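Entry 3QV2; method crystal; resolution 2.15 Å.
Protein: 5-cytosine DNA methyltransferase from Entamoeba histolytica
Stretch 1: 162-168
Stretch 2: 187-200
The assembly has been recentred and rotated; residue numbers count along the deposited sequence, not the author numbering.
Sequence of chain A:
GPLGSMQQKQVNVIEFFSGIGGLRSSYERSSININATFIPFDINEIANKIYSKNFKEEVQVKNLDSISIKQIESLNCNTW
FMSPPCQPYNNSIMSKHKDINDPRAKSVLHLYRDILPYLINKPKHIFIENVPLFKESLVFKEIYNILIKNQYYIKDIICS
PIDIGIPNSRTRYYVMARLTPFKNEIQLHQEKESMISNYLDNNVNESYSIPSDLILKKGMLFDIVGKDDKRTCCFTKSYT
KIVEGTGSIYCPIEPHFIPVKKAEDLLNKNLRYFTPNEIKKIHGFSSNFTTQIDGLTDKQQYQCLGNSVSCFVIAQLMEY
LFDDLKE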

# COMPACT_ATOMS: atom_id res chain seq x y z
N ILE A 162 -1.13 -7.47 -10.86
CA ILE A 162 -1.30 -8.08 -12.18
C ILE A 162 -1.72 -9.54 -12.06
O ILE A 162 -2.34 -10.10 -12.97
CB ILE A 162 -0.01 -7.99 -13.02
CG1 ILE A 162 1.10 -8.83 -12.39
CG2 ILE A 162 0.43 -6.55 -13.17
CD1 ILE A 162 2.32 -8.99 -13.27
N ASP A 163 -1.38 -10.16 -10.93
CA ASP A 163 -1.71 -11.56 -10.69
C ASP A 163 -3.22 -11.77 -10.61
O ASP A 163 -3.71 -12.86 -10.89
CB ASP A 163 -1.02 -12.07 -9.43
CG ASP A 163 0.49 -12.06 -9.55
OD1 ASP A 163 0.99 -12.10 -10.69
OD2 ASP A 163 1.17 -12.01 -8.50
N ILE A 164 -3.95 -10.73 -10.22
CA ILE A 164 -5.41 -10.80 -10.16
C ILE A 164 -6.08 -9.93 -11.22
O ILE A 164 -7.24 -9.56 -11.08
CB ILE A 164 -5.95 -10.44 -8.76
CG1 ILE A 164 -5.50 -9.03 -8.36
CG2 ILE A 164 -5.52 -11.47 -7.73
CD1 ILE A 164 -6.04 -8.58 -7.02
N GLY A 165 -5.33 -9.59 -12.26
CA GLY A 165 -5.89 -8.90 -13.41
C GLY A 165 -5.92 -7.39 -13.33
O GLY A 165 -6.62 -6.74 -14.11
N ILE A 166 -5.17 -6.82 -12.40
CA ILE A 166 -5.06 -5.37 -12.29
C ILE A 166 -3.82 -4.88 -13.03
O ILE A 166 -2.71 -5.32 -12.73
CB ILE A 166 -5.01 -4.91 -10.82
CG1 ILE A 166 -6.26 -5.38 -10.08
CG2 ILE A 166 -4.89 -3.39 -10.74
CD1 ILE A 166 -7.56 -4.85 -10.66
N PRO A 167 -4.01 -3.98 -14.00
CA PRO A 167 -2.93 -3.49 -14.86
C PRO A 167 -1.93 -2.59 -14.12
O PRO A 167 -1.79 -1.42 -14.46
CB PRO A 167 -3.67 -2.68 -15.93
CG PRO A 167 -4.92 -2.24 -15.26
CD PRO A 167 -5.30 -3.36 -14.34
N ASN A 168 -1.25 -3.15 -13.13
CA ASN A 168 -0.24 -2.42 -12.39
C ASN A 168 0.70 -3.34 -11.63
O ASN A 168 0.26 -4.20 -10.86
CB ASN A 168 -0.88 -1.42 -11.42
CG ASN A 168 0.14 -0.66 -10.59
OD1 ASN A 168 0.37 -0.98 -9.43
ND2 ASN A 168 0.77 0.34 -11.20
N GLN A 187 -6.52 -18.50 -1.87
CA GLN A 187 -6.94 -18.47 -3.26
C GLN A 187 -7.03 -17.05 -3.80
O GLN A 187 -7.51 -16.14 -3.12
CB GLN A 187 -8.29 -19.18 -3.43
CG GLN A 187 -9.45 -18.50 -2.72
CD GLN A 187 -10.74 -19.28 -2.85
OE1 GLN A 187 -11.82 -18.76 -2.57
NE2 GLN A 187 -10.64 -20.53 -3.28
N LEU A 188 -6.56 -16.86 -5.02
CA LEU A 188 -6.68 -15.58 -5.71
C LEU A 188 -7.70 -15.71 -6.84
O LEU A 188 -7.70 -16.71 -7.56
CB LEU A 188 -5.33 -15.13 -6.27
CG LEU A 188 -4.18 -14.98 -5.27
CD1 LEU A 188 -2.87 -14.72 -5.99
CD2 LEU A 188 -4.48 -13.88 -4.26
N HIS A 189 -8.56 -14.71 -6.97
CA HIS A 189 -9.54 -14.69 -8.05
C HIS A 189 -9.22 -13.55 -9.00
O HIS A 189 -8.72 -12.51 -8.58
CB HIS A 189 -10.95 -14.52 -7.49
CG HIS A 189 -11.23 -15.36 -6.28
ND1 HIS A 189 -11.44 -14.82 -5.04
CD2 HIS A 189 -11.32 -16.70 -6.13
CE1 HIS A 189 -11.66 -15.79 -4.17
NE2 HIS A 189 -11.59 -16.95 -4.81
N GLN A 190 -9.50 -13.74 -10.28
CA GLN A 190 -9.28 -12.69 -11.26
C GLN A 190 -10.34 -11.60 -11.14
O GLN A 190 -11.54 -11.88 -11.17
CB GLN A 190 -9.25 -13.26 -12.68
CG GLN A 190 -8.06 -14.16 -12.94
CD GLN A 190 -6.74 -13.50 -12.57
OE1 GLN A 190 -6.34 -12.51 -13.18
NE2 GLN A 190 -6.07 -14.06 -11.58
N GLU A 191 -9.88 -10.36 -10.98
CA GLU A 191 -10.79 -9.23 -10.87
C GLU A 191 -11.50 -8.98 -12.19
O GLU A 191 -10.97 -9.31 -13.26
CB GLU A 191 -10.02 -7.98 -10.44
CG GLU A 191 -10.83 -7.03 -9.58
CD GLU A 191 -11.27 -7.67 -8.28
OE1 GLU A 191 -10.39 -8.05 -7.48
OE2 GLU A 191 -12.49 -7.80 -8.06
N LYS A 192 -12.70 -8.42 -12.12
CA LYS A 192 -13.46 -8.07 -13.32
C LYS A 192 -12.53 -7.45 -14.35
O LYS A 192 -11.85 -6.46 -14.06
CB LYS A 192 -14.57 -7.08 -12.97
CG LYS A 192 -15.53 -7.59 -11.90
CD LYS A 192 -16.58 -8.51 -12.48
CE LYS A 192 -17.63 -7.73 -13.25
NZ LYS A 192 -18.38 -6.79 -12.37
N GLU A 193 -12.49 -8.03 -15.55
CA GLU A 193 -11.56 -7.58 -16.57
C GLU A 193 -11.49 -6.06 -16.66
O GLU A 193 -12.50 -5.37 -16.55
CB GLU A 193 -11.91 -8.16 -17.94
CG GLU A 193 -10.86 -7.84 -19.01
CD GLU A 193 -11.41 -7.91 -20.42
OE1 GLU A 193 -12.62 -8.19 -20.58
OE2 GLU A 193 -10.64 -7.68 -21.37
N SER A 194 -10.28 -5.54 -16.84
CA SER A 194 -10.09 -4.11 -16.98
C SER A 194 -8.78 -3.82 -17.71
O SER A 194 -7.84 -4.61 -17.66
CB SER A 194 -10.07 -3.44 -15.60
OG SER A 194 -8.94 -3.86 -14.85
N MET A 195 -8.74 -2.69 -18.40
CA MET A 195 -7.53 -2.24 -19.07
C MET A 195 -7.12 -0.91 -18.45
O MET A 195 -7.84 -0.35 -17.62
CB MET A 195 -7.78 -2.07 -20.57
CG MET A 195 -6.78 -2.80 -21.45
SD MET A 195 -6.91 -4.60 -21.37
CE MET A 195 -8.54 -4.85 -22.05
N ILE A 196 -5.95 -0.41 -18.85
CA ILE A 196 -5.48 0.89 -18.37
C ILE A 196 -6.53 1.96 -18.67
O ILE A 196 -6.64 2.96 -17.96
CB ILE A 196 -4.15 1.28 -19.03
CG1 ILE A 196 -3.10 0.19 -18.82
CG2 ILE A 196 -3.65 2.62 -18.50
CD1 ILE A 196 -1.74 0.54 -19.37
N SER A 197 -7.30 1.72 -19.72
CA SER A 197 -8.35 2.64 -20.15
C SER A 197 -9.31 2.97 -19.01
O SER A 197 -9.71 4.12 -18.83
CB SER A 197 -9.13 2.05 -21.32
OG SER A 197 -8.26 1.47 -22.28
N ASN A 198 -9.68 1.95 -18.24
CA ASN A 198 -10.70 2.09 -17.20
C ASN A 198 -10.35 3.06 -16.07
O ASN A 198 -11.22 3.48 -15.31
CB ASN A 198 -11.06 0.72 -16.61
CG ASN A 198 -11.65 -0.22 -17.64
OD1 ASN A 198 -10.93 -0.96 -18.32
ND2 ASN A 198 -12.97 -0.21 -17.76
N TYR A 199 -9.07 3.41 -15.95
CA TYR A 199 -8.62 4.21 -14.82
C TYR A 199 -8.27 5.65 -15.21
O TYR A 199 -7.94 6.47 -14.36
CB TYR A 199 -7.41 3.55 -14.16
CG TYR A 199 -7.63 2.09 -13.80
CD1 TYR A 199 -7.42 1.08 -14.73
CD2 TYR A 199 -8.04 1.73 -12.52
CE1 TYR A 199 -7.62 -0.24 -14.40
CE2 TYR A 199 -8.24 0.40 -12.19
CZ TYR A 199 -8.03 -0.58 -13.13
OH TYR A 199 -8.23 -1.90 -12.81
N LEU A 200 -8.36 5.95 -16.50
CA LEU A 200 -7.95 7.25 -17.02
C LEU A 200 -9.01 8.33 -16.80
O LEU A 200 -10.18 8.13 -17.12
CB LEU A 200 -7.65 7.15 -18.51
CG LEU A 200 -6.56 6.15 -18.92
CD1 LEU A 200 -6.49 6.02 -20.43
CD2 LEU A 200 -5.22 6.57 -18.35
O HOH W 1 -3.65 -12.91 -14.25

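Two irregular segments of the methyltransferase chain pack along each other, burying 532 Å² in total, with hydrogen bonds and apolar contacts around I164 and further apolar packing around P167. Where the backbones come nearest, two hydrogen bonds join the stretches, one between backbones and one from a side chain: E191 N donates to I164 O (2.8 Å), and Q190 NE2 donates to D163 O (2.7 Å, nearly linear). The Q190 side chain leaves its backbone sideways, but its folded conformation (chi1 and chi2 both m, chi3 -65°) brings the amide back to the first stretch. Its other end, OE1, accepts from water 1 (2.9 Å) and lies 3.2 Å from G165 N at an angle too poor for a hydrogen bond; that NH instead bonds to I162 O (3.1 Å). G165 suits this turn: at phi 88° a CB would jam against the preceding carbonyl and sit 3.3 Å from Q190 OE1.

I164 is buried with chi1 p and chi2 t, a conformation in which CG2 lies 3.9 Å from L188 CB; its CB lies 3.5 Å from H189 O. The CA-to-CB bond of E191 points toward the first stretch; chi1 lies between wells at -148°, and its OE1 is hydrogen-bonded elsewhere in the structure. Its aliphatic CB lies 4.0 Å from I166 CD1. With both chi angles m, I166 brings this methyl nearer the second stretch than its sideways CA-to-CB bond would suggest, also reaching Y199 OH at 3.7 Å.

At the other end of the contact, P167 packs against I196 and Y199. Its CA-to-CB bond points toward the second stretch, and the compact C-gamma endo ring places CG 3.5 Å from Y199 CE1, in an oblique approach, and CB 4.1 Å from I196 CG1. Y199 (chi1 m, chi2 85°) combines an apolar ring surface with a hydroxyl; its OH hydrogen-bonds S194 OG (2.9 Å). S194, chi1 p, thus satisfies its hydroxyl within its own stretch while OG lies 3.7 Å from P167 CD.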